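Local coordinates for protein methylocystis parvus OBBP MbnE (Methylocystis parvus OBBP, PDB 5ICQ) that probably binds the copper-chelating peptide methanobactin in the periplasm, as a solute-binding protein of the methanobactin transport machinery, at residues A393-P405 / D558-L570. Sequence-based numbering, arbitrary orientation.
With SO4 (sulfate ion), chain D.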
ATOM      1  N   ALA A 393      27.750   0.399   4.305  1.00 11.69           N
ATOM      2  CA  ALA A 393      26.309   0.178   4.343  1.00 13.02           C
ATOM      3  C   ALA A 393      25.842  -0.974   3.454  1.00 17.27           C
ATOM      4  O   ALA A 393      24.827  -1.595   3.766  1.00 15.31           O
ATOM      5  CB  ALA A 393      25.569   1.457   3.948  1.00 11.17           C
ATOM      6  N   VAL A 394      26.514  -1.266   2.343  1.00  9.68           N
ATOM      7  CA  VAL A 394      25.990  -2.225   1.369  1.00  9.73           C
ATOM      8  C   VAL A 394      26.993  -3.357   1.175  1.00 12.18           C
ATOM      9  O   VAL A 394      28.173  -3.104   0.923  1.00 13.23           O
ATOM     10  CB  VAL A 394      25.673  -1.546   0.022  1.00 12.97           C
ATOM     11  CG1 VAL A 394      25.149  -2.584  -0.988  1.00  6.24           C
ATOM     12  CG2 VAL A 394      24.644  -0.428   0.225  1.00 10.22           C
ATOM     13  N   ARG A 395      26.519  -4.599   1.273  1.00 12.22           N
ATOM     14  CA  ARG A 395      27.377  -5.750   1.011  1.00  9.46           C
ATOM     15  C   ARG A 395      27.686  -5.863  -0.483  1.00 10.77           C
ATOM     16  O   ARG A 395      26.837  -5.571  -1.334  1.00 12.04           O
ATOM     17  CB  ARG A 395      26.706  -7.034   1.512  1.00 15.05           C
ATOM     18  CG  ARG A 395      26.573  -7.122   3.047  1.00 21.99           C
ATOM     19  CD  ARG A 395      26.862  -8.544   3.540  1.00 29.25           C
ATOM     20  NE  ARG A 395      28.268  -8.908   3.371  1.00 35.45           N
ATOM     21  CZ  ARG A 395      28.739 -10.150   3.449  1.00 36.85           C
ATOM     22  NH1 ARG A 395      27.911 -11.160   3.690  1.00 28.19           N
ATOM     23  NH2 ARG A 395      30.038 -10.384   3.283  1.00 33.98           N
ATOM     24  N   ALA A 396      28.908  -6.318  -0.805  1.00 13.65           N
ATOM     25  CA  ALA A 396      29.325  -6.398  -2.206  1.00 14.49           C
ATOM     26  C   ALA A 396      28.357  -7.234  -3.036  1.00 13.12           C
ATOM     27  O   ALA A 396      28.067  -6.892  -4.189  1.00 12.79           O
ATOM     28  CB  ALA A 396      30.742  -6.974  -2.311  1.00 15.31           C
ATOM     29  N   GLU A 397      27.846  -8.333  -2.464  1.00 14.02           N
ATOM     30  CA  GLU A 397      26.931  -9.209  -3.198  1.00 12.24           C
ATOM     31  C   GLU A 397      25.670  -8.455  -3.606  1.00 16.28           C
ATOM     32  O   GLU A 397      25.112  -8.679  -4.688  1.00 15.59           O
ATOM     33  CB  GLU A 397      26.579 -10.431  -2.333  1.00 17.17           C
ATOM     34  CG  GLU A 397      25.926 -10.071  -0.973  1.00 18.36           C
ATOM     35  CD  GLU A 397      25.711 -11.257  -0.032  1.00 29.47           C
ATOM     36  OE1 GLU A 397      25.916 -12.422  -0.438  1.00 30.80           O
ATOM     37  OE2 GLU A 397      25.319 -11.012   1.130  1.00 24.82           O
ATOM     38  N   ILE A 398      25.229  -7.525  -2.766  1.00 12.14           N
ATOM     39  CA  ILE A 398      24.040  -6.739  -3.074  1.00 10.76           C
ATOM     40  C   ILE A 398      24.385  -5.541  -3.956  1.00  8.47           C
ATOM     41  O   ILE A 398      23.609  -5.166  -4.849  1.00  9.77           O
ATOM     42  CB  ILE A 398      23.370  -6.337  -1.746  1.00  8.85           C
ATOM     43  CG1 ILE A 398      22.722  -7.583  -1.130  1.00  7.37           C
ATOM     44  CG2 ILE A 398      22.344  -5.220  -1.963  1.00 13.06           C
ATOM     45  CD1 ILE A 398      22.302  -7.440   0.317  1.00 11.52           C
ATOM     46  N   LEU A 399      25.559  -4.942  -3.745  1.00  7.95           N
ATOM     47  CA  LEU A 399      25.969  -3.795  -4.554  1.00  8.26           C
ATOM     48  C   LEU A 399      26.052  -4.172  -6.031  1.00 12.46           C
ATOM     49  O   LEU A 399      25.682  -3.383  -6.903  1.00 15.46           O
ATOM     50  CB  LEU A 399      27.317  -3.255  -4.070  1.00 11.04           C
ATOM     51  CG  LEU A 399      27.812  -1.940  -4.698  1.00 16.98           C
ATOM     52  CD1 LEU A 399      26.937  -0.768  -4.284  1.00 16.01           C
ATOM     53  CD2 LEU A 399      29.269  -1.675  -4.326  1.00 26.22           C
ATOM     54  N   GLU A 400      26.501  -5.389  -6.329  1.00 14.17           N
ATOM     55  CA  GLU A 400      26.686  -5.793  -7.718  1.00 19.22           C
ATOM     56  C   GLU A 400      25.451  -6.460  -8.327  1.00 15.13           C
ATOM     57  O   GLU A 400      25.486  -6.838  -9.504  1.00 17.77           O
ATOM     58  CB  GLU A 400      27.905  -6.715  -7.834  1.00 21.41           C
ATOM     59  CG  GLU A 400      29.208  -6.078  -7.331  1.00 26.08           C
ATOM     60  CD  GLU A 400      29.492  -4.689  -7.928  1.00 34.17           C
ATOM     61  OE1 GLU A 400      29.103  -4.424  -9.086  1.00 30.54           O
ATOM     62  OE2 GLU A 400      30.123  -3.860  -7.236  1.00 35.54           O
ATOM     63  N   GLY A 401      24.358  -6.579  -7.578  1.00 14.55           N
ATOM     64  CA  GLY A 401      23.146  -7.184  -8.100  1.00 17.90           C
ATOM     65  C   GLY A 401      23.195  -8.692  -8.248  1.00 19.73           C
ATOM     66  O   GLY A 401      22.462  -9.245  -9.065  1.00 20.04           O
ATOM     67  N   GLU A 402      24.058  -9.371  -7.495  1.00 14.50           N
ATOM     68  CA  GLU A 402      24.160 -10.823  -7.532  1.00 14.57           C
ATOM     69  C   GLU A 402      23.380 -11.512  -6.424  1.00 21.53           C
ATOM     70  O   GLU A 402      23.250 -12.741  -6.457  1.00 29.46           O
ATOM     71  CB  GLU A 402      25.626 -11.261  -7.434  1.00 16.80           C
ATOM     72  CG  GLU A 402      26.481 -10.718  -8.551  1.00 19.38           C
ATOM     73  CD  GLU A 402      27.853 -11.356  -8.588  1.00 30.30           C
ATOM     74  OE1 GLU A 402      28.180 -12.139  -7.668  1.00 35.86           O
ATOM     75  OE2 GLU A 402      28.600 -11.078  -9.545  1.00 30.79           O
ATOM     76  N   TRP A 403      22.878 -10.772  -5.443  1.00 17.10           N
ATOM     77  CA  TRP A 403      22.264 -11.391  -4.278  1.00 14.30           C
ATOM     78  C   TRP A 403      20.787 -11.692  -4.514  1.00 19.09           C
ATOM     79  O   TRP A 403      20.074 -10.941  -5.184  1.00 15.90           O
ATOM     80  CB  TRP A 403      22.410 -10.485  -3.048  1.00 13.06           C
ATOM     81  CG  TRP A 403      21.810 -11.081  -1.806  1.00 10.15           C
ATOM     82  CD1 TRP A 403      22.428 -11.931  -0.918  1.00 10.85           C
ATOM     83  CD2 TRP A 403      20.475 -10.891  -1.317  1.00  9.96           C
ATOM     84  NE1 TRP A 403      21.554 -12.268   0.097  1.00 12.11           N
ATOM     85  CE2 TRP A 403      20.351 -11.646  -0.126  1.00 13.16           C
ATOM     86  CE3 TRP A 403      19.372 -10.148  -1.762  1.00 14.78           C
ATOM     87  CZ2 TRP A 403      19.172 -11.678   0.621  1.00  9.97           C
ATOM     88  CZ3 TRP A 403      18.203 -10.180  -1.015  1.00 12.81           C
ATOM     89  CH2 TRP A 403      18.111 -10.945   0.158  1.00 13.28           C
ATOM     90  N   ARG A 404      20.331 -12.800  -3.932  1.00 18.19           N
ATOM     91  CA  ARG A 404      18.929 -13.171  -3.832  1.00 14.44           C
ATOM     92  C   ARG A 404      18.758 -13.902  -2.511  1.00 12.76           C
ATOM     93  O   ARG A 404      19.730 -14.475  -2.002  1.00 11.27           O
ATOM     94  CB  ARG A 404      18.496 -14.088  -4.988  1.00 16.22           C
ATOM     95  CG  ARG A 404      19.224 -15.437  -4.942  1.00 18.33           C
ATOM     96  CD  ARG A 404      18.838 -16.390  -6.072  1.00 22.02           C
ATOM     97  NE  ARG A 404      19.637 -17.614  -6.006  1.00 19.98           N
ATOM     98  CZ  ARG A 404      19.534 -18.632  -6.856  1.00 21.86           C
ATOM     99  NH1 ARG A 404      18.657 -18.586  -7.846  1.00 21.98           N
ATOM    100  NH2 ARG A 404      20.311 -19.699  -6.707  1.00 22.43           N
ATOM    101  N   PRO A 405      17.555 -13.919  -1.936  1.00 15.80           N
ATOM    102  CA  PRO A 405      17.308 -14.817  -0.809  1.00 12.56           C
ATOM    103  C   PRO A 405      17.668 -16.233  -1.216  1.00 13.56           C
ATOM    104  O   PRO A 405      17.320 -16.663  -2.324  1.00 13.78           O
ATOM    105  CB  PRO A 405      15.798 -14.669  -0.551  1.00 15.67           C
ATOM    106  CG  PRO A 405      15.454 -13.321  -1.108  1.00 17.15           C
ATOM    107  CD  PRO A 405      16.333 -13.192  -2.330  1.00 12.75           C
ATOM    108  N   ASP A 558      17.056   0.481  -1.346  1.00  8.45           N
ATOM    109  CA  ASP A 558      16.780  -0.956  -1.315  1.00  8.36           C
ATOM    110  C   ASP A 558      18.031  -1.740  -0.929  1.00 12.56           C
ATOM    111  O   ASP A 558      17.982  -2.620  -0.062  1.00  8.45           O
ATOM    112  CB  ASP A 558      16.258  -1.400  -2.694  1.00  7.77           C
ATOM    113  CG  ASP A 558      15.604  -2.792  -2.686  1.00 11.94           C
ATOM    114  OD1 ASP A 558      14.965  -3.157  -1.678  1.00  9.87           O
ATOM    115  OD2 ASP A 558      15.712  -3.519  -3.712  1.00 12.78           O
ATOM    116  N   ARG A 559      19.170  -1.413  -1.555  1.00  7.83           N
ATOM    117  CA  ARG A 559      20.420  -2.108  -1.239  1.00  7.87           C
ATOM    118  C   ARG A 559      20.800  -1.959   0.226  1.00 10.79           C
ATOM    119  O   ARG A 559      21.290  -2.913   0.840  1.00  8.45           O
ATOM    120  CB  ARG A 559      21.565  -1.595  -2.120  1.00  5.76           C
ATOM    121  CG  ARG A 559      21.226  -1.641  -3.608  1.00  8.40           C
ATOM    122  CD  ARG A 559      22.434  -1.411  -4.514  1.00  9.49           C
ATOM    123  NE  ARG A 559      21.944  -1.074  -5.850  1.00 10.71           N
ATOM    124  CZ  ARG A 559      21.833  -1.943  -6.844  1.00 12.82           C
ATOM    125  NH1 ARG A 559      22.169  -3.213  -6.626  1.00  9.40           N
ATOM    126  NH2 ARG A 559      21.351  -1.557  -8.019  1.00  8.74           N
ATOM    127  N   VAL A 560      20.622  -0.763   0.792  1.00  5.84           N
ATOM    128  CA  VAL A 560      20.983  -0.557   2.197  1.00  6.75           C
ATOM    129  C   VAL A 560      20.063  -1.355   3.113  1.00  7.33           C
ATOM    130  O   VAL A 560      20.519  -2.005   4.061  1.00  6.49           O
ATOM    131  CB  VAL A 560      20.963   0.944   2.539  1.00  9.55           C
ATOM    132  CG1 VAL A 560      21.159   1.157   4.038  1.00 11.42           C
ATOM    133  CG2 VAL A 560      22.056   1.698   1.749  1.00  9.04           C
ATOM    134  N   LEU A 561      18.755  -1.327   2.850  1.00  9.58           N
ATOM    135  CA  LEU A 561      17.828  -2.117   3.662  1.00 10.42           C
ATOM    136  C   LEU A 561      18.157  -3.600   3.584  1.00  8.89           C
ATOM    137  O   LEU A 561      18.210  -4.290   4.609  1.00  8.47           O
ATOM    138  CB  LEU A 561      16.392  -1.884   3.202  1.00 10.49           C
ATOM    139  CG  LEU A 561      15.764  -0.521   3.490  1.00 12.81           C
ATOM    140  CD1 LEU A 561      14.311  -0.525   2.990  1.00  8.35           C
ATOM    141  CD2 LEU A 561      15.822  -0.221   4.994  1.00 11.20           C
ATOM    142  N   LEU A 562      18.337  -4.118   2.369  1.00  4.45           N
ATOM    143  CA  LEU A 562      18.607  -5.547   2.223  1.00  6.28           C
ATOM    144  C   LEU A 562      19.912  -5.932   2.903  1.00  7.99           C
ATOM    145  O   LEU A 562      20.018  -7.026   3.474  1.00  6.43           O
ATOM    146  CB  LEU A 562      18.645  -5.933   0.740  1.00  5.84           C
ATOM    147  CG  LEU A 562      17.300  -5.838   0.018  1.00 10.42           C
ATOM    148  CD1 LEU A 562      17.482  -5.934  -1.521  1.00 10.37           C
ATOM    149  CD2 LEU A 562      16.383  -6.957   0.504  1.00 11.19           C
ATOM    150  N   SER A 563      20.927  -5.059   2.828  1.00  8.64           N
ATOM    151  CA  SER A 563      22.243  -5.363   3.381  1.00  7.99           C
ATOM    152  C   SER A 563      22.248  -5.414   4.897  1.00  9.48           C
ATOM    153  O   SER A 563      23.224  -5.903   5.474  1.00  9.20           O
ATOM    154  CB  SER A 563      23.279  -4.337   2.915  1.00  9.71           C
ATOM    155  OG  SER A 563      23.525  -4.502   1.535  1.00 11.22           O
ATOM    156  N   GLY A 564      21.205  -4.909   5.546  1.00  8.58           N
ATOM    157  CA  GLY A 564      21.094  -5.031   6.985  1.00  7.96           C
ATOM    158  C   GLY A 564      20.511  -6.340   7.465  1.00 12.09           C
ATOM    159  O   GLY A 564      20.640  -6.662   8.651  1.00  7.90           O
ATOM    160  N   PHE A 565      19.881  -7.110   6.577  1.00  6.28           N
ATOM    161  CA  PHE A 565      19.258  -8.376   6.958  1.00  8.52           C
ATOM    162  C   PHE A 565      18.370  -8.188   8.185  1.00  9.71           C
ATOM    163  O   PHE A 565      18.420  -8.956   9.153  1.00  7.43           O
ATOM    164  CB  PHE A 565      20.327  -9.454   7.176  1.00  6.80           C
ATOM    165  CG  PHE A 565      21.124  -9.711   5.934  1.00  7.92           C
ATOM    166  CD1 PHE A 565      20.641 -10.576   4.966  1.00 12.61           C
ATOM    167  CD2 PHE A 565      22.296  -8.997   5.677  1.00 13.92           C
ATOM    168  CE1 PHE A 565      21.350 -10.776   3.774  1.00 14.42           C
ATOM    169  CE2 PHE A 565      23.009  -9.189   4.495  1.00 15.15           C
ATOM    170  CZ  PHE A 565      22.534 -10.079   3.543  1.00 11.84           C
ATOM    171  N   TYR A 566      17.553  -7.130   8.136  1.00  7.24           N
ATOM    172  CA  TYR A 566      16.598  -6.874   9.205  1.00  7.58           C
ATOM    173  C   TYR A 566      15.427  -7.834   9.149  1.00  5.57           C
ATOM    174  O   TYR A 566      14.748  -8.037  10.167  1.00  7.44           O
ATOM    175  CB  TYR A 566      16.081  -5.436   9.124  1.00  7.89           C
ATOM    176  CG  TYR A 566      17.192  -4.417   9.211  1.00  9.99           C
ATOM    177  CD1 TYR A 566      17.854  -4.182  10.412  1.00 11.29           C
ATOM    178  CD2 TYR A 566      17.586  -3.696   8.086  1.00 11.50           C
ATOM    179  CE1 TYR A 566      18.893  -3.243  10.494  1.00 15.24           C
ATOM    180  CE2 TYR A 566      18.616  -2.761   8.160  1.00 13.07           C
ATOM    181  CZ  TYR A 566      19.263  -2.550   9.359  1.00 15.49           C
ATOM    182  OH  TYR A 566      20.266  -1.617   9.406  1.00 17.53           O
ATOM    183  N   VAL A 567      15.163  -8.403   7.977  1.00  5.20           N
ATOM    184  CA  VAL A 567      14.016  -9.276   7.771  1.00  7.10           C
ATOM    185  C   VAL A 567      14.498 -10.491   6.996  1.00 16.21           C
ATOM    186  O   VAL A 567      15.507 -10.438   6.288  1.00 22.48           O
ATOM    187  CB  VAL A 567      12.860  -8.584   7.002  1.00 15.53           C
ATOM    188  CG1 VAL A 567      12.461  -7.288   7.661  1.00 14.56           C
ATOM    189  CG2 VAL A 567      13.276  -8.314   5.576  1.00 22.32           C
ATOM    190  N   VAL A 568      13.787 -11.603   7.159  1.00  8.77           N
ATOM    191  CA  VAL A 568      13.894 -12.732   6.240  1.00  7.82           C
ATOM    192  C   VAL A 568      12.721 -12.618   5.277  1.00  7.72           C
ATOM    193  O   VAL A 568      11.570 -12.843   5.691  1.00  8.47           O
ATOM    194  CB  VAL A 568      13.879 -14.078   6.973  1.00  8.41           C
ATOM    195  CG1 VAL A 568      14.046 -15.236   5.961  1.00 10.13           C
ATOM    196  CG2 VAL A 568      14.990 -14.120   8.010  1.00  9.55           C
ATOM    197  N   PRO A 569      12.940 -12.248   4.020  1.00  8.52           N
ATOM    198  CA  PRO A 569      11.807 -11.955   3.136  1.00 10.90           C
ATOM    199  C   PRO A 569      10.988 -13.212   2.910  1.00  9.45           C
ATOM    200  O   PRO A 569      11.533 -14.312   2.788  1.00 10.20           O
ATOM    201  CB  PRO A 569      12.468 -11.480   1.836  1.00 17.96           C
ATOM    202  CG  PRO A 569      13.911 -11.260   2.166  1.00 14.78           C
ATOM    203  CD  PRO A 569      14.233 -12.161   3.323  1.00 10.01           C
ATOM    204  N   LEU A 570       9.669 -13.033   2.849  1.00 10.14           N
ATOM    205  CA  LEU A 570       8.773 -14.146   2.574  1.00 11.74           C
ATOM    206  C   LEU A 570       8.415 -14.153   1.085  1.00 10.08           C
ATOM    207  O   LEU A 570       9.303 -14.353   0.250  1.00 10.01           O
ATOM    208  CB  LEU A 570       7.543 -14.078   3.486  1.00  7.45           C
ATOM    209  CG  LEU A 570       7.897 -14.514   4.922  1.00  9.92           C
ATOM    210  CD1 LEU A 570       6.766 -14.215   5.899  1.00  9.28           C
ATOM    211  CD2 LEU A 570       8.255 -16.005   4.973  1.00 12.44           C
TER
HETATM  212  S   SO4 D 703      31.336  -7.364   2.023  1.00 37.29           S
HETATM  213  O1  SO4 D 703      32.768  -7.167   2.225  1.00 44.45           O
HETATM  214  O2  SO4 D 703      30.666  -7.439   3.318  1.00 46.31           O
HETATM  215  O3  SO4 D 703      31.122  -8.602   1.279  1.00 45.37           O
HETATM  216  O4  SO4 D 703      30.824  -6.231   1.262  1.00 30.87           O
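Ser563 OG accepts the backbone N-H of Arg395 at 3.0 Å, nearly straight at 159°, and donates to Arg559 O one turn back in its own helix, so one hydroxyl ties the N-cap residue of helix 396-399 to the C-terminal part of helix 547-563. Ile398 lies over that part: CD1 reaches Ser563 OG (3.4 Å) and the CB of Leu562, while, with CG1 beside the backbone N (chi1 -72°), CG2 stands anti to it and presses on Arg559 CB at 3.7 Å. Beyond it the extended Arg559 chain carries NH1 to Ile398 O (3.0 Å), which lies in the guanidinium plane and also accepts Gly401 N. That second bond belongs to a Schellman motif, in which Gly401, with positive phi, closes the short helix. An alanine in place of Arg559 would probably cost Ile398 O its bond from NH1 and leave Glu383, the salt-bridge partner of NE, without its mate. Phe565 turns its edge to the face of the five-membered ring of Trp403 in an offset edge-to-face pair, planes at 79°; Phe565 CE1 also comes 3.9 Å from Trp403 CZ2. Leu562 CD2 meets Trp403 CZ3, and Leu562 O sits over the centre of the Phe565 ring. Val394 CG2 packs on Val560 CG2 (3.7 Å), both backed by Leu387. Outermost, Arg395 NE and NH2 hold a sulfate, probably from the crystallisation liquor, which Ala396 N grips at O4; Arg395 NH1 pairs with Glu340.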